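Local coordinates for protein GNA33 (Neisseria gonorrhoeae FA 1090, PDB 2G5D) that probably cleaves the glycosidic linkage between N-acetylmuramic acid and N-acetylglucosamine in peptidoglycan as a lytic transglycosylase, leaving a 1,6-anhydro bond on the muramic acid, at residues R131-E134 with R135-F138; T183-L186 with S187-P190; P190-A193 with R194-A197; Y268-I271 with G272-M275; P299-L302 with A303-L306. All coordinates share one frame; numbering follows the deposited sequence.

Contact 1. Residues R131-E134 with R135-F138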
loop_
_atom_site.group_PDB
_atom_site.type_symbol
_atom_site.label_atom_id
_atom_site.label_comp_id
_atom_site.label_asym_id
_atom_site.label_seq_id
_atom_site.Cartn_x
_atom_site.Cartn_y
_atom_site.Cartn_z
ATOM N N ARG A 131 -21.255 12.367 -9.926
ATOM C CA ARG A 131 -21.685 13.735 -10.196
ATOM C C ARG A 131 -21.656 14.540 -8.924
ATOM O O ARG A 131 -21.609 13.988 -7.823
ATOM C CB ARG A 131 -23.144 13.741 -10.618
ATOM C CG ARG A 131 -23.445 13.705 -12.079
ATOM C CD ARG A 131 -24.963 13.619 -12.237
ATOM N NE ARG A 131 -25.533 12.663 -11.276
ATOM C CZ ARG A 131 -26.559 12.898 -10.451
ATOM N NH1 ARG A 131 -27.182 14.067 -10.454
ATOM N NH2 ARG A 131 -26.970 11.942 -9.623
ATOM N N ARG A 132 -21.732 15.855 -9.072
ATOM C CA ARG A 132 -21.993 16.716 -7.936
ATOM C C ARG A 132 -23.491 16.636 -7.645
ATOM O O ARG A 132 -24.298 16.770 -8.544
ATOM C CB ARG A 132 -21.575 18.145 -8.258
ATOM C CG ARG A 132 -21.441 19.035 -7.047
ATOM C CD ARG A 132 -21.407 20.485 -7.457
ATOM N NE ARG A 132 -21.316 21.361 -6.293
ATOM C CZ ARG A 132 -21.724 22.630 -6.266
ATOM N NH1 ARG A 132 -22.276 23.192 -7.341
ATOM N NH2 ARG A 132 -21.590 23.342 -5.151
ATOM N N THR A 133 -23.847 16.373 -6.393
ATOM C CA THR A 133 -25.237 16.394 -5.950
ATOM C C THR A 133 -25.317 17.219 -4.665
ATOM O O THR A 133 -24.300 17.704 -4.169
ATOM C CB THR A 133 -25.791 14.967 -5.667
ATOM O OG1 THR A 133 -25.037 14.361 -4.603
ATOM C CG2 THR A 133 -25.739 14.081 -6.921
ATOM N N GLU A 134 -26.525 17.366 -4.127
ATOM C CA GLU A 134 -26.728 18.074 -2.866
ATOM C C GLU A 134 -25.909 17.426 -1.741
ATOM O O GLU A 134 -25.308 18.117 -0.914
ATOM C CB GLU A 134 -28.221 18.107 -2.507
ATOM C CG GLU A 134 -28.551 18.941 -1.272
ATOM C CD GLU A 134 -30.036 18.912 -0.911
ATOM O OE1 GLU A 134 -30.834 19.629 -1.560
ATOM O OE2 GLU A 134 -30.408 18.169 0.029
ATOM N N ARG A 135 -25.887 16.097 -1.747
ATOM C CA ARG A 135 -25.165 15.277 -0.776
ATOM C C ARG A 135 -23.652 15.187 -1.036
ATOM O O ARG A 135 -22.859 15.201 -0.094
ATOM C CB ARG A 135 -25.732 13.857 -0.797
ATOM C CG ARG A 135 -26.895 13.602 0.114
ATOM C CD ARG A 135 -26.835 12.159 0.581
ATOM N NE ARG A 135 -28.038 11.767 1.300
ATOM C CZ ARG A 135 -28.230 11.928 2.608
ATOM N NH1 ARG A 135 -27.287 12.478 3.365
ATOM N NH2 ARG A 135 -29.374 11.529 3.160
ATOM N N ALA A 136 -23.272 15.059 -2.311
ATOM C CA ALA A 136 -21.891 14.783 -2.702
ATOM C C ALA A 136 -21.241 15.990 -3.371
ATOM O O ALA A 136 -21.392 16.200 -4.578
ATOM C CB ALA A 136 -21.831 13.533 -3.614
ATOM N N ARG A 137 -20.501 16.760 -2.573
ATOM C CA ARG A 137 -19.996 18.091 -2.952
ATOM C C ARG A 137 -18.454 18.181 -3.102
ATOM O O ARG A 137 -17.943 19.214 -3.518
ATOM C CB ARG A 137 -20.432 19.121 -1.898
ATOM C CG ARG A 137 -21.939 19.328 -1.752
ATOM C CD ARG A 137 -22.380 19.273 -0.279
ATOM N NE ARG A 137 -21.711 20.258 0.579
ATOM C CZ ARG A 137 -21.531 20.120 1.895
ATOM N NH1 ARG A 137 -21.968 19.033 2.528
ATOM N NH2 ARG A 137 -20.901 21.071 2.585
ATOM N N PHE A 138 -17.727 17.112 -2.774
ATOM C CA PHE A 138 -16.255 17.183 -2.690
ATOM C C PHE A 138 -15.571 16.427 -3.813
ATOM O O PHE A 138 -15.528 15.196 -3.794
ATOM C CB PHE A 138 -15.754 16.704 -1.318
ATOM C CG PHE A 138 -16.291 17.519 -0.169
ATOM C CD1 PHE A 138 -17.517 17.199 0.420
ATOM C CD2 PHE A 138 -15.594 18.630 0.300
ATOM C CE1 PHE A 138 -18.035 17.971 1.473
ATOM C CE2 PHE A 138 -16.099 19.404 1.351
ATOM C CZ PHE A 138 -17.322 19.070 1.943
#
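Thr133 turns its hydroxyl oxygen into the position between its own backbone N and carbonyl carbon (chi1 62°), and this torsion presents OG1 to the backbone of Ala136. The setting is a tight reverse turn in the connection from strand 116-129 to strand 138-141, and it illustrates how one polar side chain can brace a loop that has little regular structure of its own. Ala136 N donates to Thr133 OG1 at 3.0 Å. In return Thr133 N donates to Ala136 O at 3.1 Å, with an almost straight N-H...O angle of 163°. The two bonds run between the same two residues in opposite senses, one using a side chain and the other two backbone groups, so the neck of the turn is closed twice. Helical backbone angles at Glu134 and Arg135 carry the chain around the corner. Ala136 O also lies 3.5 Å from Arg132 CA, in a CA-H...O contact that extends the closure by one residue. The methyl group of Ala136 lies near Thr133 OG1, and its other neighbours include Tyr230 of strand 227-231. Where the chain enters strand 138-141 and pairs with strand 227-231, Arg137 and Phe138 both face Ala231, a classic beta bulge. Arg131 lays one face of its guanidinium against the methyl CG2 of Thr133, offset toward the rim. A bend at the second torsion of Arg137 brings its CD to 3.2 Å from Glu134 O; the third torsion then turns the guanidinium, and Phe138 CE1 lies over the centre of one of its faces.

Contact 2. Residues T183-L186 with S187-P190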
loop_
_atom_site.group_PDB
_atom_site.type_symbol
_atom_site.label_atom_id
_atom_site.label_comp_id
_atom_site.label_asym_id
_atom_site.label_seq_id
_atom_site.Cartn_x
_atom_site.Cartn_y
_atom_site.Cartn_z
ATOM N N THR A 183 12.940 27.737 -15.955
ATOM C CA THR A 183 13.908 27.554 -14.863
ATOM C C THR A 183 13.239 26.966 -13.627
ATOM O O THR A 183 12.090 27.294 -13.325
ATOM C CB THR A 183 14.574 28.886 -14.439
ATOM O OG1 THR A 183 13.602 29.722 -13.796
ATOM C CG2 THR A 183 15.187 29.619 -15.642
ATOM N N ALA A 184 13.965 26.119 -12.898
ATOM C CA ALA A 184 13.441 25.516 -11.665
ATOM C C ALA A 184 14.327 25.794 -10.454
ATOM O O ALA A 184 15.548 25.624 -10.514
ATOM C CB ALA A 184 13.239 24.021 -11.844
ATOM N N ASP A 185 13.702 26.224 -9.359
ATOM C CA ASP A 185 14.419 26.513 -8.118
ATOM C C ASP A 185 14.308 25.350 -7.136
ATOM O O ASP A 185 13.342 25.268 -6.373
ATOM C CB ASP A 185 13.888 27.798 -7.475
ATOM C CG ASP A 185 14.827 28.352 -6.419
ATOM O OD1 ASP A 185 14.335 28.917 -5.419
ATOM O OD2 ASP A 185 16.056 28.222 -6.589
ATOM N N LEU A 186 15.313 24.473 -7.149
ATOM C CA LEU A 186 15.269 23.203 -6.409
ATOM C C LEU A 186 15.211 23.331 -4.886
ATOM O O LEU A 186 14.717 22.431 -4.204
ATOM C CB LEU A 186 16.415 22.276 -6.830
ATOM C CG LEU A 186 16.316 21.627 -8.218
ATOM C CD1 LEU A 186 17.477 20.676 -8.430
ATOM C CD2 LEU A 186 14.990 20.896 -8.424
ATOM N N SER A 187 15.708 24.446 -4.359
ATOM C CA SER A 187 15.602 24.731 -2.930
ATOM C C SER A 187 14.143 24.911 -2.477
ATOM O O SER A 187 13.835 24.762 -1.294
ATOM C CB SER A 187 16.426 25.968 -2.577
ATOM O OG SER A 187 16.149 27.030 -3.472
ATOM N N ARG A 188 13.257 25.222 -3.422
ATOM C CA ARG A 188 11.840 25.456 -3.132
ATOM C C ARG A 188 11.024 24.163 -3.081
ATOM O O ARG A 188 10.049 24.068 -2.334
ATOM C CB ARG A 188 11.226 26.389 -4.182
ATOM C CG ARG A 188 11.830 27.778 -4.226
ATOM C CD ARG A 188 11.127 28.721 -3.274
ATOM N NE ARG A 188 11.809 30.009 -3.198
ATOM C CZ ARG A 188 11.211 31.165 -2.922
ATOM N NH1 ARG A 188 9.898 31.217 -2.703
ATOM N NH2 ARG A 188 11.933 32.277 -2.875
ATOM N N PHE A 189 11.421 23.185 -3.894
ATOM C CA PHE A 189 10.723 21.904 -3.992
ATOM C C PHE A 189 10.986 21.033 -2.760
ATOM O O PHE A 189 12.082 21.084 -2.187
ATOM C CB PHE A 189 11.137 21.171 -5.272
ATOM C CG PHE A 189 10.677 21.844 -6.537
ATOM C CD1 PHE A 189 11.328 22.980 -7.016
ATOM C CD2 PHE A 189 9.605 21.330 -7.258
ATOM C CE1 PHE A 189 10.906 23.606 -8.186
ATOM C CE2 PHE A 189 9.175 21.944 -8.430
ATOM C CZ PHE A 189 9.830 23.084 -8.895
ATOM N N PRO A 190 9.980 20.231 -2.350
ATOM C CA PRO A 190 10.057 19.398 -1.139
ATOM C C PRO A 190 10.922 18.133 -1.285
ATOM O O PRO A 190 10.406 17.013 -1.246
ATOM C CB PRO A 190 8.590 19.033 -0.883
ATOM C CG PRO A 190 7.978 19.017 -2.236
ATOM C CD PRO A 190 8.675 20.083 -3.030
#
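Asp185 and Arg188 run obliquely past each other on one side of a bend, their carboxylate and guanidinium planes inclined by 53°. The match is a loose one: Asp185 OD1 and Arg188 NE make a long salt bridge at 3.5 Å, while the aliphatic part of the arginine comes closer, with CG 3.0 Å from the same OD1. A bend at the second torsion of Arg188 (chi2 -89°) leads the rest of the chain off past the carboxylate. Ser187 completes this polar side, its OG 3.3 Å from both OD1 and OD2 of Asp185. Beneath these side chains is a type I beta turn, in which Arg188 N donates to Asp185 O at 3.0 Å. One residue further on, Phe189 N makes a weak bond to Leu186 O, so that two turns overlap as strand 182-184 gives way to the loop leading to strand 197-203. The aromatic ring of Phe189 points back under this bend. It meets the aspartate backbone edge-on, with CD1 3.1 Å from Asp185 O and the carbonyl carbon also lying in the ring plane. Apolar neighbours are more distant: Leu186 CD2 is 4.4 Å from Phe189 CD1, and the methyl of Ala184 approaches CE1 obliquely. Around this buried ring lie Ile198 and Pro209 of the adjoining strands, with Leu186 also packing on Ile198.

Contact 3. Residues P190-A193 with R194-A197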
loop_
_atom_site.group_PDB
_atom_site.type_symbol
_atom_site.label_atom_id
_atom_site.label_comp_id
_atom_site.label_asym_id
_atom_site.label_seq_id
_atom_site.Cartn_x
_atom_site.Cartn_y
_atom_site.Cartn_z
ATOM N N PRO A 190 9.980 20.231 -2.350
ATOM C CA PRO A 190 10.057 19.398 -1.139
ATOM C C PRO A 190 10.922 18.133 -1.285
ATOM O O PRO A 190 10.406 17.013 -1.246
ATOM C CB PRO A 190 8.590 19.033 -0.883
ATOM C CG PRO A 190 7.978 19.017 -2.236
ATOM C CD PRO A 190 8.675 20.083 -3.030
ATOM N N ILE A 191 12.232 18.323 -1.444
ATOM C CA ILE A 191 13.177 17.210 -1.534
ATOM C C ILE A 191 13.670 16.860 -0.130
ATOM O O ILE A 191 13.948 17.752 0.676
ATOM C CB ILE A 191 14.372 17.539 -2.484
ATOM C CG1 ILE A 191 13.888 17.734 -3.919
ATOM C CG2 ILE A 191 15.437 16.449 -2.474
ATOM C CD1 ILE A 191 13.929 19.160 -4.375
ATOM N N THR A 192 13.750 15.564 0.165
ATOM C CA THR A 192 14.345 15.087 1.413
ATOM C C THR A 192 15.526 14.174 1.066
ATOM O O THR A 192 16.076 14.263 -0.035
ATOM C CB THR A 192 13.316 14.327 2.292
ATOM O OG1 THR A 192 11.987 14.765 1.983
ATOM C CG2 THR A 192 13.593 14.561 3.778
ATOM N N ALA A 193 15.925 13.311 2.000
ATOM C CA ALA A 193 16.907 12.273 1.706
ATOM C C ALA A 193 16.326 11.296 0.681
ATOM O O ALA A 193 17.059 10.612 -0.036
ATOM C CB ALA A 193 17.319 11.546 2.983
ATOM N N ARG A 194 15.000 11.261 0.617
ATOM C CA ARG A 194 14.272 10.431 -0.327
ATOM C C ARG A 194 13.391 11.313 -1.220
ATOM O O ARG A 194 12.399 11.891 -0.758
ATOM C CB ARG A 194 13.430 9.391 0.436
ATOM C CG ARG A 194 13.146 8.107 -0.338
ATOM C CD ARG A 194 11.879 8.227 -1.184
ATOM N NE ARG A 194 11.951 7.420 -2.403
ATOM C CZ ARG A 194 10.974 7.323 -3.305
ATOM N NH1 ARG A 194 9.830 7.983 -3.138
ATOM N NH2 ARG A 194 11.147 6.562 -4.381
ATOM N N THR A 195 13.786 11.442 -2.485
ATOM C CA THR A 195 12.954 12.059 -3.530
ATOM C C THR A 195 13.355 11.485 -4.891
ATOM O O THR A 195 14.502 11.633 -5.331
ATOM C CB THR A 195 13.029 13.622 -3.539
ATOM O OG1 THR A 195 12.424 14.148 -2.352
ATOM C CG2 THR A 195 12.302 14.202 -4.745
ATOM N N THR A 196 12.402 10.819 -5.538
ATOM C CA THR A 196 12.632 10.180 -6.835
ATOM C C THR A 196 12.408 11.154 -7.998
ATOM O O THR A 196 13.094 11.079 -9.024
ATOM C CB THR A 196 11.769 8.892 -7.002
ATOM O OG1 THR A 196 12.179 8.179 -8.172
ATOM C CG2 THR A 196 10.276 9.218 -7.108
ATOM N N ALA A 197 11.461 12.073 -7.813
ATOM C CA ALA A 197 11.051 13.029 -8.837
ATOM C C ALA A 197 10.467 14.280 -8.195
ATOM O O ALA A 197 9.967 14.231 -7.067
ATOM C CB ALA A 197 10.016 12.397 -9.764
#
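Thr195 OG1 is held by two polar groups at once: it accepts from Thr192 N across the loop and donates to the carbonyl of its predecessor, Arg194. The bond from Thr192 N to Thr195 OG1 is 3.2 Å long and fairly straight, with an N-H...O angle of 158°. The donation from Thr195 OG1 to Arg194 O is shorter, 2.8 Å, but it reaches the carbonyl from the flank, at a C=O...O angle of only 99°. The hydroxyl takes this place because it stands beside its own backbone N and opposite the carbonyl carbon (chi1 -67°), which also leaves the CG2 methyl beside Ile191. Between Ile191 and Thr195 the side chains cross at about a right angle. Ile191 CG2 lies 3.8 Å from the hydroxyl oxygen of Thr195, and Ile191 CG1 is 4.0 Å from Thr195 CG2; Ile191 CA comes nearer to that oxygen, at 3.3 Å. The threonine side chain therefore serves as both a polar link and a packing surface. At the start of the loop, Pro190 rests on His266 and Pro267, while at the far end the backbone of Thr196 bonds to Leu152. The backbone of Ala193 and Arg194 bends as in a type VIII beta turn, bringing Thr192 CA within 6.0 Å of Thr195 CA. Such turns lack the usual closing bond from the fourth backbone N-H to the first carbonyl, and here a threonine side chain does the closing.

Contact 4. Residues Y268-I271 with G272-M275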
loop_
_atom_site.group_PDB
_atom_site.type_symbol
_atom_site.label_atom_id
_atom_site.label_comp_id
_atom_site.label_asym_id
_atom_site.label_seq_id
_atom_site.Cartn_x
_atom_site.Cartn_y
_atom_site.Cartn_z
ATOM N N TYR A 268 3.922 14.603 4.096
ATOM C CA TYR A 268 2.795 14.113 4.869
ATOM C C TYR A 268 2.888 14.637 6.305
ATOM O O TYR A 268 3.937 14.538 6.944
ATOM C CB TYR A 268 2.728 12.575 4.848
ATOM C CG TYR A 268 1.864 12.004 5.957
ATOM C CD1 TYR A 268 2.445 11.529 7.136
ATOM C CD2 TYR A 268 0.464 11.980 5.849
ATOM C CE1 TYR A 268 1.669 11.029 8.174
ATOM C CE2 TYR A 268 -0.328 11.479 6.886
ATOM C CZ TYR A 268 0.288 11.004 8.043
ATOM O OH TYR A 268 -0.460 10.496 9.080
ATOM N N VAL A 269 1.788 15.210 6.798
ATOM C CA VAL A 269 1.664 15.577 8.206
ATOM C C VAL A 269 0.409 14.926 8.788
ATOM O O VAL A 269 -0.664 14.994 8.188
ATOM C CB VAL A 269 1.616 17.122 8.404
ATOM C CG1 VAL A 269 1.288 17.485 9.855
ATOM C CG2 VAL A 269 2.930 17.763 7.972
ATOM N N SER A 270 0.551 14.283 9.945
ATOM C CA SER A 270 -0.607 13.747 10.661
ATOM C C SER A 270 -1.503 14.862 11.238
ATOM O O SER A 270 -1.088 15.624 12.112
ATOM C CB SER A 270 -0.169 12.803 11.780
ATOM O OG SER A 270 -1.295 12.206 12.391
ATOM N N ILE A 271 -2.728 14.945 10.731
ATOM C CA ILE A 271 -3.736 15.876 11.245
ATOM C C ILE A 271 -4.214 15.465 12.643
ATOM O O ILE A 271 -4.577 16.315 13.456
ATOM C CB ILE A 271 -4.943 16.052 10.266
ATOM C CG1 ILE A 271 -5.675 14.717 10.017
ATOM C CG2 ILE A 271 -4.481 16.723 8.948
ATOM C CD1 ILE A 271 -7.136 14.861 9.532
ATOM N N GLY A 272 -4.200 14.159 12.912
ATOM C CA GLY A 272 -4.481 13.618 14.242
ATOM C C GLY A 272 -3.522 14.080 15.329
ATOM O O GLY A 272 -3.941 14.335 16.455
ATOM N N ARG A 273 -2.239 14.186 14.985
ATOM C CA ARG A 273 -1.225 14.713 15.898
ATOM C C ARG A 273 -1.330 16.225 16.002
ATOM O O ARG A 273 -1.033 16.792 17.054
ATOM C CB ARG A 273 0.193 14.307 15.477
ATOM C CG ARG A 273 0.504 12.824 15.650
ATOM C CD ARG A 273 1.978 12.493 15.379
ATOM N NE ARG A 273 2.100 11.184 14.740
ATOM C CZ ARG A 273 2.405 10.990 13.456
ATOM N NH1 ARG A 273 2.671 12.021 12.655
ATOM N NH2 ARG A 273 2.462 9.754 12.973
ATOM N N TYR A 274 -1.750 16.875 14.916
ATOM C CA TYR A 274 -1.999 18.316 14.936
ATOM C C TYR A 274 -3.148 18.682 15.887
ATOM O O TYR A 274 -3.018 19.595 16.705
ATOM C CB TYR A 274 -2.276 18.858 13.529
ATOM C CG TYR A 274 -2.690 20.318 13.524
ATOM C CD1 TYR A 274 -1.733 21.328 13.619
ATOM C CD2 TYR A 274 -4.039 20.689 13.445
ATOM C CE1 TYR A 274 -2.100 22.678 13.629
ATOM C CE2 TYR A 274 -4.418 22.036 13.452
ATOM C CZ TYR A 274 -3.437 23.023 13.544
ATOM O OH TYR A 274 -3.785 24.358 13.552
ATOM N N MET A 275 -4.263 17.964 15.770
ATOM C CA MET A 275 -5.453 18.208 16.579
ATOM C C MET A 275 -5.252 17.979 18.076
ATOM O O MET A 275 -5.888 18.647 18.891
ATOM C CB MET A 275 -6.600 17.333 16.083
ATOM C CG MET A 275 -7.207 17.796 14.770
ATOM S SD MET A 275 -8.469 16.661 14.217
ATOM C CE MET A 275 -9.876 17.209 15.166
#
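Over one face of the Arg273 guanidinium lies the side chain of Ser270, with CB 3.1 Å from NH1 and the hydroxyl displaced toward the rim. The backbone N of Ser270 stands 3.7 Å above one face of the Tyr268 ring, offset toward its rim. The third flat group, the Tyr274 ring, is met at its edge, near its plane, by Ile271 O. Arg273 reaches its place from within the helix, its chain first extended and then bent at the third torsion (chi3 -144°), folding the guanidinium back over the residue that precedes the helix. Ser270 is the N-cap of helix 271-276, its OG taking a weak capping bond from Arg273 N at 3.4 Å, an example of a side chain supplying an acceptor to the first turn of a helix. A first torsion of -175° swings OG away from its own N, toward that turn. The regular pattern follows at once: Tyr274 N donates to Ser270 O, and Met275 N to Ile271 O at 2.9 Å. CG of Met275 and CB of Tyr274 also border this Ile271 oxygen, at 3.3 and 3.4 Å. Ile271 and Met275 turn into the protein, where both pack on Ile291 of helix 288-297 and on Val305 of helix 302-306. The phenol end of Tyr274 is taken up elsewhere, its OH hydrogen-bonded to Glu304, while Gly272 O accepts from the hydroxyl of Thr286.

Contact 5. Residues P299-L302 with A303-L306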
loop_
_atom_site.group_PDB
_atom_site.type_symbol
_atom_site.label_atom_id
_atom_site.label_comp_id
_atom_site.label_asym_id
_atom_site.label_seq_id
_atom_site.Cartn_x
_atom_site.Cartn_y
_atom_site.Cartn_z
ATOM N N PRO A 299 -17.357 23.014 12.050
ATOM C CA PRO A 299 -17.044 23.424 10.672
ATOM C C PRO A 299 -16.022 24.574 10.577
ATOM O O PRO A 299 -15.368 24.729 9.544
ATOM C CB PRO A 299 -18.405 23.880 10.124
ATOM C CG PRO A 299 -19.238 24.179 11.352
ATOM C CD PRO A 299 -18.795 23.172 12.353
ATOM N N GLN A 300 -15.897 25.362 11.648
ATOM C CA GLN A 300 -14.938 26.477 11.713
ATOM C C GLN A 300 -13.452 26.048 11.768
ATOM O O GLN A 300 -12.550 26.890 11.648
ATOM C CB GLN A 300 -15.294 27.409 12.892
ATOM C CG GLN A 300 -14.694 27.035 14.264
ATOM C CD GLN A 300 -15.411 25.902 14.979
ATOM O OE1 GLN A 300 -16.437 25.401 14.521
ATOM N NE2 GLN A 300 -14.869 25.494 16.114
ATOM N N ARG A 301 -13.206 24.748 11.950
ATOM C CA ARG A 301 -11.845 24.225 12.030
ATOM C C ARG A 301 -11.432 23.288 10.889
ATOM O O ARG A 301 -10.290 22.825 10.870
ATOM C CB ARG A 301 -11.601 23.544 13.382
ATOM C CG ARG A 301 -11.732 24.486 14.563
ATOM C CD ARG A 301 -10.409 25.085 15.032
ATOM N NE ARG A 301 -10.629 26.161 16.006
ATOM C CZ ARG A 301 -10.091 27.380 15.925
ATOM N NH1 ARG A 301 -9.277 27.684 14.922
ATOM N NH2 ARG A 301 -10.358 28.295 16.853
ATOM N N LEU A 302 -12.356 23.032 9.953
ATOM C CA LEU A 302 -12.172 22.063 8.855
ATOM C C LEU A 302 -11.006 22.406 7.941
ATOM O O LEU A 302 -10.114 21.559 7.695
ATOM C CB LEU A 302 -13.447 21.997 8.002
ATOM C CG LEU A 302 -13.937 20.734 7.268
ATOM C CD1 LEU A 302 -14.428 21.072 5.856
ATOM C CD2 LEU A 302 -12.921 19.615 7.238
ATOM N N ALA A 303 -11.029 23.632 7.406
ATOM C CA ALA A 303 -9.989 24.103 6.480
ATOM C C ALA A 303 -8.603 24.067 7.131
ATOM O O ALA A 303 -7.662 23.472 6.588
ATOM C CB ALA A 303 -10.321 25.503 5.967
ATOM N N GLU A 304 -8.500 24.675 8.309
ATOM C CA GLU A 304 -7.268 24.726 9.093
ATOM C C GLU A 304 -6.590 23.363 9.286
ATOM O O GLU A 304 -5.385 23.219 9.071
ATOM C CB GLU A 304 -7.608 25.310 10.461
ATOM C CG GLU A 304 -6.469 25.391 11.450
ATOM C CD GLU A 304 -6.977 25.514 12.873
ATOM O OE1 GLU A 304 -8.033 26.148 13.078
ATOM O OE2 GLU A 304 -6.331 24.965 13.781
ATOM N N VAL A 305 -7.369 22.379 9.726
ATOM C CA VAL A 305 -6.848 21.087 10.127
ATOM C C VAL A 305 -6.439 20.282 8.897
ATOM O O VAL A 305 -5.312 19.769 8.847
ATOM C CB VAL A 305 -7.859 20.302 11.010
ATOM C CG1 VAL A 305 -7.437 18.840 11.163
ATOM C CG2 VAL A 305 -7.974 20.947 12.378
ATOM N N LEU A 306 -7.335 20.214 7.904
ATOM C CA LEU A 306 -7.062 19.513 6.639
ATOM C C LEU A 306 -5.865 20.111 5.894
ATOM O O LEU A 306 -5.010 19.377 5.398
ATOM C CB LEU A 306 -8.309 19.480 5.755
ATOM C CG LEU A 306 -9.207 18.230 5.811
ATOM C CD1 LEU A 306 -9.460 17.694 7.214
ATOM C CD2 LEU A 306 -10.518 18.487 5.105
#
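Arg301 and Glu304 run alongside each other in the same direction, yet their conformations differ. The arginine is bent at its second torsion (chi2 -95°), which swings the guanidinium round to the glutamate; the glutamate is extended beyond CG, which stands opposite the backbone N (chi1 178°). They meet in a salt bridge, Arg301 NH1 to Glu304 OE1 at 2.7 Å. The carboxylate oxygen sits in the guanidinium plane at its edge and is approached on its syn side, although the two planes are 77° apart. The bridge joins residues three apart at the start of helix 302-306, where Val305 N bonds to Arg301 O at 3.2 Å and Leu306 N to Leu302 O at 3.1 Å. On another side of the helix Leu302 packs on Leu306, their CD2 methyls a tight 3.4 Å apart; both leucines have first torsions away from the staggered values, so this detail deserves caution. Glu304 OE2 receives the hydroxyls of Tyr274 and Tyr280, so the carboxylate is gripped through both oxygens, which would probably stabilise its ionised form.

Overall arrangement
All five contacts belong to the range of the MltA-specific insert domain, and they form two touching pairs and one outlier. Contacts 2 and 3 follow one another from the end of strand 182-184 through the loop to strand 197-203, sharing Pro190, with centres 11 Å apart; Leu186 O meets Ile191 CD1 at 3.4 Å. Contacts 4 and 5 join the starts of two helices, with centres 12 Å apart. There Tyr274 OH lies 2.6 Å from Glu304 OE2, probably as a hydrogen bond, and Val305 packs against Ile271, Tyr274 and Met275. Contact 1 comes within about 5 Å of contact 5 at the nearest atoms without touching it. Between the two pairs the nearest atoms, from either contact 2 or contact 3 to contact 4, are about 8 Å apart.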